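Local coordinates for protein DNA primase (Aquifex aeolicus, PDB 2AU3) that probably synthesises the short RNA primers from which DNA polymerase starts during replication, using an N-terminal zinc-binding domain and a central polymerase core, at residues A[239-244]-A[266-271]; A[249-254]-A[292-297]; A[256-261]-A[328-333]. One frame throughout, in Å; residues are numbered along the deposited sequence.

Interaction 1. Residues A[239-244]-A[266-271]; sequences EYIKEE and NVVAPL
Asn266, the residue just before strand 267-270, presses its side chain against the last turns of helix 234-244, and its CA lies 4.6 Å from that of Ile241. CB of Asn266 settles on the helix backbone where Tyr240 passes into Ile241, 3.6 Å from Ile241 N; it also touches Tyr240 CB and Ile241 CG1, and Glu244 OE1 lies near it. From there CG of Asn266 takes the crowded position between the backbone N and the carbonyl carbon (chi1 57°), which stands the amide up beside Glu244. Asn266 CG meets Glu244 OE1 at 3.4 Å, and the carboxylate lies stacked on the amide with the two planes 29° apart. At the tip, Asn266 OD1 is 3.5 Å from Glu244 OE1, two acceptors with no bond between them, so the stack is a contact of flat groups and not a polar pairing. ND2 donates a hydrogen bond to Phe246 O, just beyond the helix. Asparagine suits this place: it is small enough to sit against the backbone, yet carries a donor that ties the chain after the helix to the start of the strand. Glu244, which is exposed to solvent, reaches over with an extended chain beyond CG. The deeper part is apolar. Ile241 runs its CG1 branch out past Asn266, so that Ile241 CD1 ends 4.2 Å from Val268 CG1, crossing it at about a right angle; Ile241 also rests on Ala247. The C-terminal turns of helix 234-244 thus pack on the start of strand 267-270, which runs parallel to 247-249, the strand that follows the helix, as in the alpha/beta Toprim fold.

Interaction 2. Residues A[249-254]-A[292-297]; sequences LVEGYF and ILYDGD
The two segments run parallel where Leu249 pairs with Ile292, and Leu293 N gives a 2.8 Å hydrogen bond to Leu249 O, nearly along the C=O axis, before the chains part beyond the strand ends. This is the metal-binding end of the Toprim fold, where Glu251 and Asp295 are predicted to bind the catalytic magnesium and Asp295 and Asp297 the second. Where the backbones part, a water accepts from Glu251 N and donates to Leu293 O. Val250 and Leu293 lie side by side, CG1 against CD2, both packing on Leu259 of helix 253-261. Leu249 and Ile292 share the other face of the sheet, where Ile292 meets Met304 and Leu249 CD2 reaches the hydroxyl end of Tyr294; aliphatic residues suit both buried layers. Ile292 CG2 lies over one face of the Tyr294 ring and Glu251 CG over the opposite one, both offset toward the rim, the latter a CH-pi contact. With CG anti to its carbonyl carbon (chi1 -56°) and its chain extended beyond, Glu251 lays its carboxylate only 18° from the ring plane of Tyr294. A glutamate is long enough to cross the ring and still carry a charge to the predicted metal site. An alanine here lacks CG and the carboxylate, and so would probably weaken magnesium binding and leave Asp295 N and the Tyr294 ring less firmly held. Glu251 OE2 is 3.3 Å from Asp295 OD2, a proximity of like charges that would probably raise their proton affinity without a cation. Asp295 N meets Glu251 OE2 at 2.9 Å in an almost straight bond (174°), from above the carboxylate plane.

Interaction 3. Residues A[256-261]-A[328-333]; sequences LLRLFS and DPDEFI
Arg258 holds helix 253-261 to helix 329-336 through a buried salt bridge, its NE lying 2.8 Å from Asp330 OD1. The arginine chain bends at chi2 and chi3, which folds the guanidinium across the gap so that its edge, not its face, meets the acid. Asp330, with CG anti to its backbone N, stands its carboxylate nearly perpendicular to the guanidinium of Arg258 (84°), and NE approaches OD1 from above the carboxylate plane. NE and NH2, along one edge of the guanidinium, both point at Asp330 OD1, the second bond being weak. The other oxygen, OD2, pairs with Lys334, while Arg258 NH1 pairs with Glu262; the charges form a chain in which both ends of the bridge have further partners.

Helix 253-261 covers the Toprim sheet, with Leu256 and Leu259 on Val267 and Val250, and helix 329-336 lies alongside it, nearly parallel: the short segments run at 29° to each other with axes 9.9 Å apart. The apolar part is a close cluster: Leu259 CD1 is 3.8 Å from Pro329 CB and 3.9 Å from Ile333 CD1, with Leu341 of helix 338-347 touching both Leu259 and Ile333. A proline fits the first turn of a helix, where its lack of an N-H costs nothing, and Asp328 before it accepts from Glu331 N as the N-cap. Between the apolar and charged parts, Ile333 CG2 lies 3.6 Å from Arg258 NH2. Against this buried cluster and salt bridge stands the solvent side of helix 329-336, where the exposed Glu331 points away from helix 253-261 and takes no part across the contact.

Overall arrangement
Of the parts that take part in these contacts, helix 234-244 comes first along the chain, then strand 247-249, helix 253-261, strand 267-270, strand 289-293 and helix 329-336 last. Interaction 1 closes the shortest loop, spanning the first segments of the other two; interaction 2 closes a longer one and interaction 3 the longest. None nests inside another: each pair crosses, its segments alternating. Interactions 1 and 2 meet in the sheet, where Val250 N probably bonds to Val268 O. Leu256 and Leu259 of interaction 3 pack on Val267, and Asp328 and Pro329 touch Asp295. Interactions 2 and 3 lie at the predicted magnesium site, while interaction 1 fastens helix 234-244 to the sheet farther off.

Interaction 1. Residues A[239-244]-A[266-271]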
loop_
_atom_site.group_PDB
_atom_site.type_symbol
_atom_site.label_atom_id
_atom_site.label_comp_id
_atom_site.label_asym_id
_atom_site.label_seq_id
_atom_site.Cartn_x
_atom_site.Cartn_y
_atom_site.Cartn_z
ATOM N N GLU A 239 -10.453 -1.063 -5.008
ATOM C CA GLU A 239 -11.453 -1.298 -6.055
ATOM C C GLU A 239 -11.569 -2.807 -6.382
ATOM O O GLU A 239 -12.651 -3.315 -6.592
ATOM C CB GLU A 239 -11.161 -0.445 -7.296
ATOM C CG GLU A 239 -10.000 -0.952 -8.166
ATOM C CD GLU A 239 -9.563 0.075 -9.207
ATOM O OE1 GLU A 239 -10.350 1.013 -9.475
ATOM O OE2 GLU A 239 -8.447 -0.033 -9.763
ATOM N N TYR A 240 -10.457 -3.524 -6.352
ATOM C CA TYR A 240 -10.496 -4.987 -6.546
ATOM C C TYR A 240 -11.138 -5.723 -5.378
ATOM O O TYR A 240 -11.944 -6.658 -5.570
ATOM C CB TYR A 240 -9.078 -5.508 -6.839
ATOM C CG TYR A 240 -8.470 -4.790 -8.033
ATOM C CD1 TYR A 240 -8.897 -5.085 -9.332
ATOM C CD2 TYR A 240 -7.548 -3.743 -7.854
ATOM C CE1 TYR A 240 -8.364 -4.405 -10.437
ATOM C CE2 TYR A 240 -6.993 -3.073 -8.946
ATOM C CZ TYR A 240 -7.403 -3.413 -10.241
ATOM O OH TYR A 240 -6.906 -2.739 -11.317
ATOM N N ILE A 241 -10.791 -5.315 -4.160
ATOM C CA ILE A 241 -11.405 -5.874 -2.950
ATOM C C ILE A 241 -12.955 -5.739 -2.975
ATOM O O ILE A 241 -13.690 -6.702 -2.666
ATOM C CB ILE A 241 -10.823 -5.180 -1.706
ATOM C CG1 ILE A 241 -9.329 -5.535 -1.497
ATOM C CG2 ILE A 241 -11.659 -5.463 -0.506
ATOM C CD1 ILE A 241 -8.667 -4.670 -0.375
ATOM N N LYS A 242 -13.441 -4.549 -3.336
ATOM C CA LYS A 242 -14.881 -4.310 -3.463
ATOM C C LYS A 242 -15.522 -5.183 -4.558
ATOM O O LYS A 242 -16.565 -5.843 -4.345
ATOM C CB LYS A 242 -15.142 -2.822 -3.747
ATOM C CG LYS A 242 -16.616 -2.492 -4.074
ATOM C CD LYS A 242 -16.858 -0.980 -4.116
ATOM C CE LYS A 242 -18.310 -0.628 -3.744
ATOM N NZ LYS A 242 -18.629 0.818 -4.022
ATOM N N GLU A 243 -14.902 -5.180 -5.732
ATOM C CA GLU A 243 -15.396 -5.942 -6.855
ATOM C C GLU A 243 -15.438 -7.443 -6.535
ATOM O O GLU A 243 -16.414 -8.120 -6.873
ATOM C CB GLU A 243 -14.536 -5.671 -8.103
ATOM C CG GLU A 243 -15.039 -6.349 -9.375
ATOM C CD GLU A 243 -14.673 -7.828 -9.441
ATOM O OE1 GLU A 243 -13.649 -8.213 -8.830
ATOM O OE2 GLU A 243 -15.408 -8.608 -10.103
ATOM N N GLU A 244 -14.362 -7.969 -5.942
ATOM C CA GLU A 244 -14.263 -9.426 -5.697
ATOM C C GLU A 244 -14.978 -9.919 -4.430
ATOM O O GLU A 244 -15.358 -11.086 -4.338
ATOM C CB GLU A 244 -12.806 -9.901 -5.738
ATOM C CG GLU A 244 -12.167 -9.668 -7.109
ATOM C CD GLU A 244 -10.714 -10.093 -7.188
ATOM O OE1 GLU A 244 -9.827 -9.198 -7.317
ATOM O OE2 GLU A 244 -10.456 -11.320 -7.158
ATOM N N ASN A 266 -6.402 -7.811 -5.247
ATOM C CA ASN A 266 -7.226 -7.466 -4.082
ATOM C C ASN A 266 -6.467 -7.868 -2.824
ATOM O O ASN A 266 -6.945 -8.650 -2.045
ATOM C CB ASN A 266 -8.602 -8.167 -4.157
ATOM C CG ASN A 266 -8.479 -9.700 -4.278
ATOM O OD1 ASN A 266 -7.556 -10.206 -4.915
ATOM N ND2 ASN A 266 -9.420 -10.422 -3.684
ATOM N N VAL A 267 -5.279 -7.300 -2.661
ATOM C CA VAL A 267 -4.250 -7.747 -1.698
ATOM C C VAL A 267 -3.784 -6.549 -0.883
ATOM O O VAL A 267 -3.529 -5.464 -1.461
ATOM C CB VAL A 267 -2.987 -8.295 -2.441
ATOM C CG1 VAL A 267 -1.963 -8.919 -1.430
ATOM C CG2 VAL A 267 -3.373 -9.347 -3.476
ATOM N N VAL A 268 -3.599 -6.763 0.438
ATOM C CA VAL A 268 -3.048 -5.766 1.359
ATOM C C VAL A 268 -2.002 -6.430 2.229
ATOM O O VAL A 268 -1.931 -7.648 2.294
ATOM C CB VAL A 268 -4.132 -5.174 2.323
ATOM C CG1 VAL A 268 -5.023 -4.165 1.562
ATOM C CG2 VAL A 268 -4.998 -6.277 2.902
ATOM N N ALA A 269 -1.185 -5.624 2.894
ATOM C CA ALA A 269 -0.204 -6.165 3.824
ATOM C C ALA A 269 -0.022 -5.204 4.988
ATOM O O ALA A 269 -0.189 -3.990 4.808
ATOM C CB ALA A 269 1.121 -6.393 3.104
ATOM N N PRO A 270 0.317 -5.713 6.189
ATOM C CA PRO A 270 0.552 -4.849 7.360
ATOM C C PRO A 270 1.755 -3.962 7.121
ATOM O O PRO A 270 2.673 -4.332 6.368
ATOM C CB PRO A 270 0.850 -5.846 8.492
ATOM C CG PRO A 270 0.252 -7.114 8.034
ATOM C CD PRO A 270 0.422 -7.138 6.542
ATOM N N LEU A 271 1.754 -2.791 7.726
ATOM C CA LEU A 271 2.859 -1.904 7.460
ATOM C C LEU A 271 4.026 -2.348 8.272
ATOM O O LEU A 271 3.965 -2.441 9.521
ATOM C CB LEU A 271 2.501 -0.445 7.684
ATOM C CG LEU A 271 2.715 0.399 6.423
ATOM C CD1 LEU A 271 3.006 -0.446 5.179
ATOM C CD2 LEU A 271 1.521 1.284 6.187
#

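Interaction 2. Residues A[249-254]-A[292-297]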
loop_
_atom_site.group_PDB
_atom_site.type_symbol
_atom_site.label_atom_id
_atom_site.label_comp_id
_atom_site.label_asym_id
_atom_site.label_seq_id
_atom_site.Cartn_x
_atom_site.Cartn_y
_atom_site.Cartn_z
ATOM N N LEU A 249 -4.767 -11.063 2.607
ATOM C CA LEU A 249 -3.758 -10.472 3.464
ATOM C C LEU A 249 -2.476 -11.270 3.385
ATOM O O LEU A 249 -2.456 -12.474 3.644
ATOM C CB LEU A 249 -4.274 -10.365 4.933
ATOM C CG LEU A 249 -3.316 -9.845 6.021
ATOM C CD1 LEU A 249 -3.080 -8.328 5.919
ATOM C CD2 LEU A 249 -3.837 -10.255 7.445
ATOM N N VAL A 250 -1.404 -10.604 2.965
ATOM C CA VAL A 250 -0.077 -11.220 2.912
ATOM C C VAL A 250 0.798 -10.514 3.929
ATOM O O VAL A 250 0.378 -9.487 4.475
ATOM C CB VAL A 250 0.560 -11.147 1.475
ATOM C CG1 VAL A 250 -0.272 -11.937 0.458
ATOM C CG2 VAL A 250 0.742 -9.694 1.001
ATOM N N GLU A 251 2.003 -11.037 4.190
ATOM C CA GLU A 251 2.797 -10.550 5.329
ATOM C C GLU A 251 3.488 -9.226 5.113
ATOM O O GLU A 251 3.629 -8.438 6.056
ATOM C CB GLU A 251 3.851 -11.573 5.768
ATOM C CG GLU A 251 3.279 -12.936 6.122
ATOM C CD GLU A 251 4.244 -13.820 6.914
ATOM O OE1 GLU A 251 4.509 -13.501 8.096
ATOM O OE2 GLU A 251 4.700 -14.854 6.359
ATOM N N GLY A 252 3.995 -8.993 3.907
ATOM C CA GLY A 252 4.820 -7.821 3.660
ATOM C C GLY A 252 4.726 -7.303 2.229
ATOM O O GLY A 252 4.013 -7.886 1.406
ATOM N N TYR A 253 5.467 -6.231 1.938
ATOM C CA TYR A 253 5.357 -5.514 0.663
ATOM C C TYR A 253 5.769 -6.387 -0.537
ATOM O O TYR A 253 5.181 -6.274 -1.611
ATOM C CB TYR A 253 6.229 -4.240 0.693
ATOM C CG TYR A 253 7.695 -4.526 0.563
ATOM C CD1 TYR A 253 8.316 -4.541 -0.687
ATOM C CD2 TYR A 253 8.463 -4.830 1.685
ATOM C CE1 TYR A 253 9.654 -4.848 -0.815
ATOM C CE2 TYR A 253 9.814 -5.136 1.566
ATOM C CZ TYR A 253 10.400 -5.132 0.312
ATOM O OH TYR A 253 11.733 -5.429 0.167
ATOM N N PHE A 254 6.811 -7.200 -0.366
ATOM C CA PHE A 254 7.344 -7.991 -1.473
ATOM C C PHE A 254 6.313 -9.045 -1.876
ATOM O O PHE A 254 6.073 -9.234 -3.037
ATOM C CB PHE A 254 8.706 -8.638 -1.109
ATOM C CG PHE A 254 9.184 -9.648 -2.101
ATOM C CD1 PHE A 254 9.720 -9.250 -3.322
ATOM C CD2 PHE A 254 9.086 -11.016 -1.817
ATOM C CE1 PHE A 254 10.153 -10.186 -4.245
ATOM C CE2 PHE A 254 9.511 -11.965 -2.739
ATOM C CZ PHE A 254 10.045 -11.556 -3.954
ATOM N N ILE A 292 -6.074 -15.181 4.454
ATOM C CA ILE A 292 -4.765 -14.848 5.002
ATOM C C ILE A 292 -3.780 -15.824 4.374
ATOM O O ILE A 292 -4.020 -17.039 4.347
ATOM C CB ILE A 292 -4.713 -14.974 6.538
ATOM C CG1 ILE A 292 -5.910 -14.331 7.201
ATOM C CG2 ILE A 292 -3.393 -14.384 7.111
ATOM C CD1 ILE A 292 -6.020 -14.735 8.654
ATOM N N LEU A 293 -2.691 -15.274 3.853
ATOM C CA LEU A 293 -1.739 -16.056 3.098
ATOM C C LEU A 293 -0.358 -15.717 3.540
ATOM O O LEU A 293 0.288 -14.824 2.967
ATOM C CB LEU A 293 -1.904 -15.756 1.600
ATOM C CG LEU A 293 -0.966 -16.458 0.609
ATOM C CD1 LEU A 293 -1.278 -17.942 0.449
ATOM C CD2 LEU A 293 -1.068 -15.772 -0.711
ATOM N N TYR A 294 0.104 -16.395 4.585
ATOM C CA TYR A 294 1.406 -16.124 5.140
ATOM C C TYR A 294 2.330 -17.280 4.720
ATOM O O TYR A 294 1.883 -18.228 4.072
ATOM C CB TYR A 294 1.306 -15.992 6.665
ATOM C CG TYR A 294 0.703 -14.667 7.183
ATOM C CD1 TYR A 294 0.174 -13.703 6.308
ATOM C CD2 TYR A 294 0.662 -14.404 8.551
ATOM C CE1 TYR A 294 -0.362 -12.514 6.799
ATOM C CE2 TYR A 294 0.143 -13.217 9.046
ATOM C CZ TYR A 294 -0.383 -12.289 8.166
ATOM O OH TYR A 294 -0.894 -11.133 8.681
ATOM N N ASP A 295 3.614 -17.178 5.034
ATOM C CA ASP A 295 4.571 -18.221 4.655
ATOM C C ASP A 295 4.163 -19.619 5.146
ATOM O O ASP A 295 3.611 -19.777 6.235
ATOM C CB ASP A 295 5.968 -17.877 5.185
ATOM C CG ASP A 295 6.569 -16.668 4.513
ATOM O OD1 ASP A 295 6.104 -16.287 3.408
ATOM O OD2 ASP A 295 7.531 -16.031 5.023
ATOM N N GLY A 296 4.491 -20.636 4.356
ATOM C CA GLY A 296 4.223 -22.012 4.721
ATOM C C GLY A 296 5.313 -22.569 5.624
ATOM O O GLY A 296 6.011 -23.524 5.279
ATOM N N ASP A 297 5.481 -21.951 6.783
ATOM C CA ASP A 297 6.341 -22.524 7.805
ATOM C C ASP A 297 5.731 -22.252 9.177
ATOM O O ASP A 297 4.660 -21.640 9.279
ATOM C CB ASP A 297 7.803 -22.054 7.656
ATOM C CG ASP A 297 7.990 -20.562 7.896
ATOM O OD1 ASP A 297 7.022 -19.856 8.266
ATOM O OD2 ASP A 297 9.114 -20.013 7.789
HETATM O O HOH W 1 2.620 -13.557 2.889
#

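Interaction 3. Residues A[256-261]-A[328-333]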
loop_
_atom_site.group_PDB
_atom_site.type_symbol
_atom_site.label_atom_id
_atom_site.label_comp_id
_atom_site.label_asym_id
_atom_site.label_seq_id
_atom_site.Cartn_x
_atom_site.Cartn_y
_atom_site.Cartn_z
ATOM N N LEU A 256 3.178 -8.715 -1.606
ATOM C CA LEU A 256 2.071 -8.024 -2.218
ATOM C C LEU A 256 2.445 -7.669 -3.659
ATOM O O LEU A 256 1.658 -7.874 -4.586
ATOM C CB LEU A 256 1.702 -6.736 -1.439
ATOM C CG LEU A 256 0.448 -5.984 -1.939
ATOM C CD1 LEU A 256 -0.262 -5.343 -0.739
ATOM C CD2 LEU A 256 0.748 -4.905 -2.996
ATOM N N LEU A 257 3.657 -7.130 -3.835
ATOM C CA LEU A 257 4.101 -6.686 -5.142
ATOM C C LEU A 257 4.142 -7.848 -6.117
ATOM O O LEU A 257 3.816 -7.677 -7.296
ATOM C CB LEU A 257 5.459 -6.028 -5.040
ATOM C CG LEU A 257 5.417 -4.721 -4.262
ATOM C CD1 LEU A 257 6.807 -4.158 -4.134
ATOM C CD2 LEU A 257 4.493 -3.767 -4.994
ATOM N N ARG A 258 4.505 -9.027 -5.608
ATOM C CA ARG A 258 4.529 -10.252 -6.393
ATOM C C ARG A 258 3.143 -10.692 -6.818
ATOM O O ARG A 258 2.941 -11.023 -7.974
ATOM C CB ARG A 258 5.188 -11.395 -5.607
ATOM C CG ARG A 258 6.701 -11.324 -5.595
ATOM C CD ARG A 258 7.338 -11.584 -6.959
ATOM N NE ARG A 258 7.314 -13.012 -7.248
ATOM C CZ ARG A 258 6.781 -13.561 -8.333
ATOM N NH1 ARG A 258 6.226 -12.823 -9.272
ATOM N NH2 ARG A 258 6.809 -14.862 -8.481
ATOM N N LEU A 259 2.198 -10.748 -5.877
ATOM C CA LEU A 259 0.818 -11.129 -6.235
ATOM C C LEU A 259 0.226 -10.156 -7.265
ATOM O O LEU A 259 -0.362 -10.569 -8.287
ATOM C CB LEU A 259 -0.057 -11.238 -4.969
ATOM C CG LEU A 259 -0.280 -12.651 -4.392
ATOM C CD1 LEU A 259 1.018 -13.263 -3.871
ATOM C CD2 LEU A 259 -1.319 -12.566 -3.254
ATOM N N PHE A 260 0.445 -8.854 -7.045
ATOM C CA PHE A 260 0.012 -7.819 -8.013
ATOM C C PHE A 260 0.698 -8.013 -9.383
ATOM O O PHE A 260 0.070 -7.817 -10.424
ATOM C CB PHE A 260 0.365 -6.424 -7.510
ATOM C CG PHE A 260 -0.807 -5.569 -7.240
ATOM C CD1 PHE A 260 -1.387 -5.567 -5.978
ATOM C CD2 PHE A 260 -1.344 -4.779 -8.231
ATOM C CE1 PHE A 260 -2.494 -4.776 -5.738
ATOM C CE2 PHE A 260 -2.440 -3.980 -7.985
ATOM C CZ PHE A 260 -3.004 -3.982 -6.730
ATOM N N SER A 261 1.973 -8.381 -9.376
ATOM C CA SER A 261 2.691 -8.734 -10.612
ATOM C C SER A 261 2.019 -9.874 -11.354
ATOM O O SER A 261 2.130 -9.986 -12.576
ATOM C CB SER A 261 4.153 -9.082 -10.311
ATOM O OG SER A 261 4.865 -7.937 -9.842
ATOM N N ASP A 328 6.977 -19.633 0.416
ATOM C CA ASP A 328 6.306 -18.350 0.581
ATOM C C ASP A 328 5.509 -18.113 -0.715
ATOM O O ASP A 328 5.617 -18.913 -1.643
ATOM C CB ASP A 328 7.297 -17.213 0.903
ATOM C CG ASP A 328 8.248 -16.921 -0.223
ATOM O OD1 ASP A 328 8.310 -17.734 -1.173
ATOM O OD2 ASP A 328 8.977 -15.886 -0.247
ATOM N N PRO A 329 4.643 -17.101 -0.767
ATOM C CA PRO A 329 3.906 -16.836 -2.006
ATOM C C PRO A 329 4.781 -16.802 -3.275
ATOM O O PRO A 329 4.383 -17.363 -4.280
ATOM C CB PRO A 329 3.255 -15.472 -1.740
ATOM C CG PRO A 329 3.015 -15.484 -0.270
ATOM C CD PRO A 329 4.185 -16.237 0.340
ATOM N N ASP A 330 5.941 -16.150 -3.211
ATOM C CA ASP A 330 6.844 -16.003 -4.343
ATOM C C ASP A 330 7.265 -17.376 -4.924
ATOM O O ASP A 330 7.122 -17.614 -6.121
ATOM C CB ASP A 330 8.074 -15.226 -3.872
ATOM C CG ASP A 330 9.165 -15.215 -4.871
ATOM O OD1 ASP A 330 8.895 -14.996 -6.093
ATOM O OD2 ASP A 330 10.343 -15.405 -4.521
ATOM N N GLU A 331 7.742 -18.270 -4.053
ATOM C CA GLU A 331 8.216 -19.600 -4.459
ATOM C C GLU A 331 7.080 -20.486 -4.935
ATOM O O GLU A 331 7.238 -21.258 -5.886
ATOM C CB GLU A 331 8.967 -20.277 -3.299
ATOM C CG GLU A 331 10.284 -19.587 -2.918
ATOM C CD GLU A 331 11.385 -19.735 -3.969
ATOM O OE1 GLU A 331 11.140 -20.337 -5.053
ATOM O OE2 GLU A 331 12.510 -19.217 -3.722
ATOM N N PHE A 332 5.933 -20.398 -4.255
ATOM C CA PHE A 332 4.741 -21.111 -4.725
ATOM C C PHE A 332 4.364 -20.708 -6.158
ATOM O O PHE A 332 4.164 -21.562 -7.031
ATOM C CB PHE A 332 3.544 -20.938 -3.783
ATOM C CG PHE A 332 2.390 -21.851 -4.127
ATOM C CD1 PHE A 332 2.242 -23.078 -3.503
ATOM C CD2 PHE A 332 1.501 -21.511 -5.129
ATOM C CE1 PHE A 332 1.194 -23.925 -3.837
ATOM C CE2 PHE A 332 0.474 -22.341 -5.480
ATOM C CZ PHE A 332 0.302 -23.552 -4.830
ATOM N N ILE A 333 4.295 -19.406 -6.403
ATOM C CA ILE A 333 3.985 -18.910 -7.751
ATOM C C ILE A 333 5.024 -19.348 -8.753
ATOM O O ILE A 333 4.669 -19.782 -9.867
ATOM C CB ILE A 333 3.879 -17.366 -7.781
ATOM C CG1 ILE A 333 2.601 -16.901 -7.090
ATOM C CG2 ILE A 333 3.899 -16.846 -9.254
ATOM C CD1 ILE A 333 2.667 -15.390 -6.662
#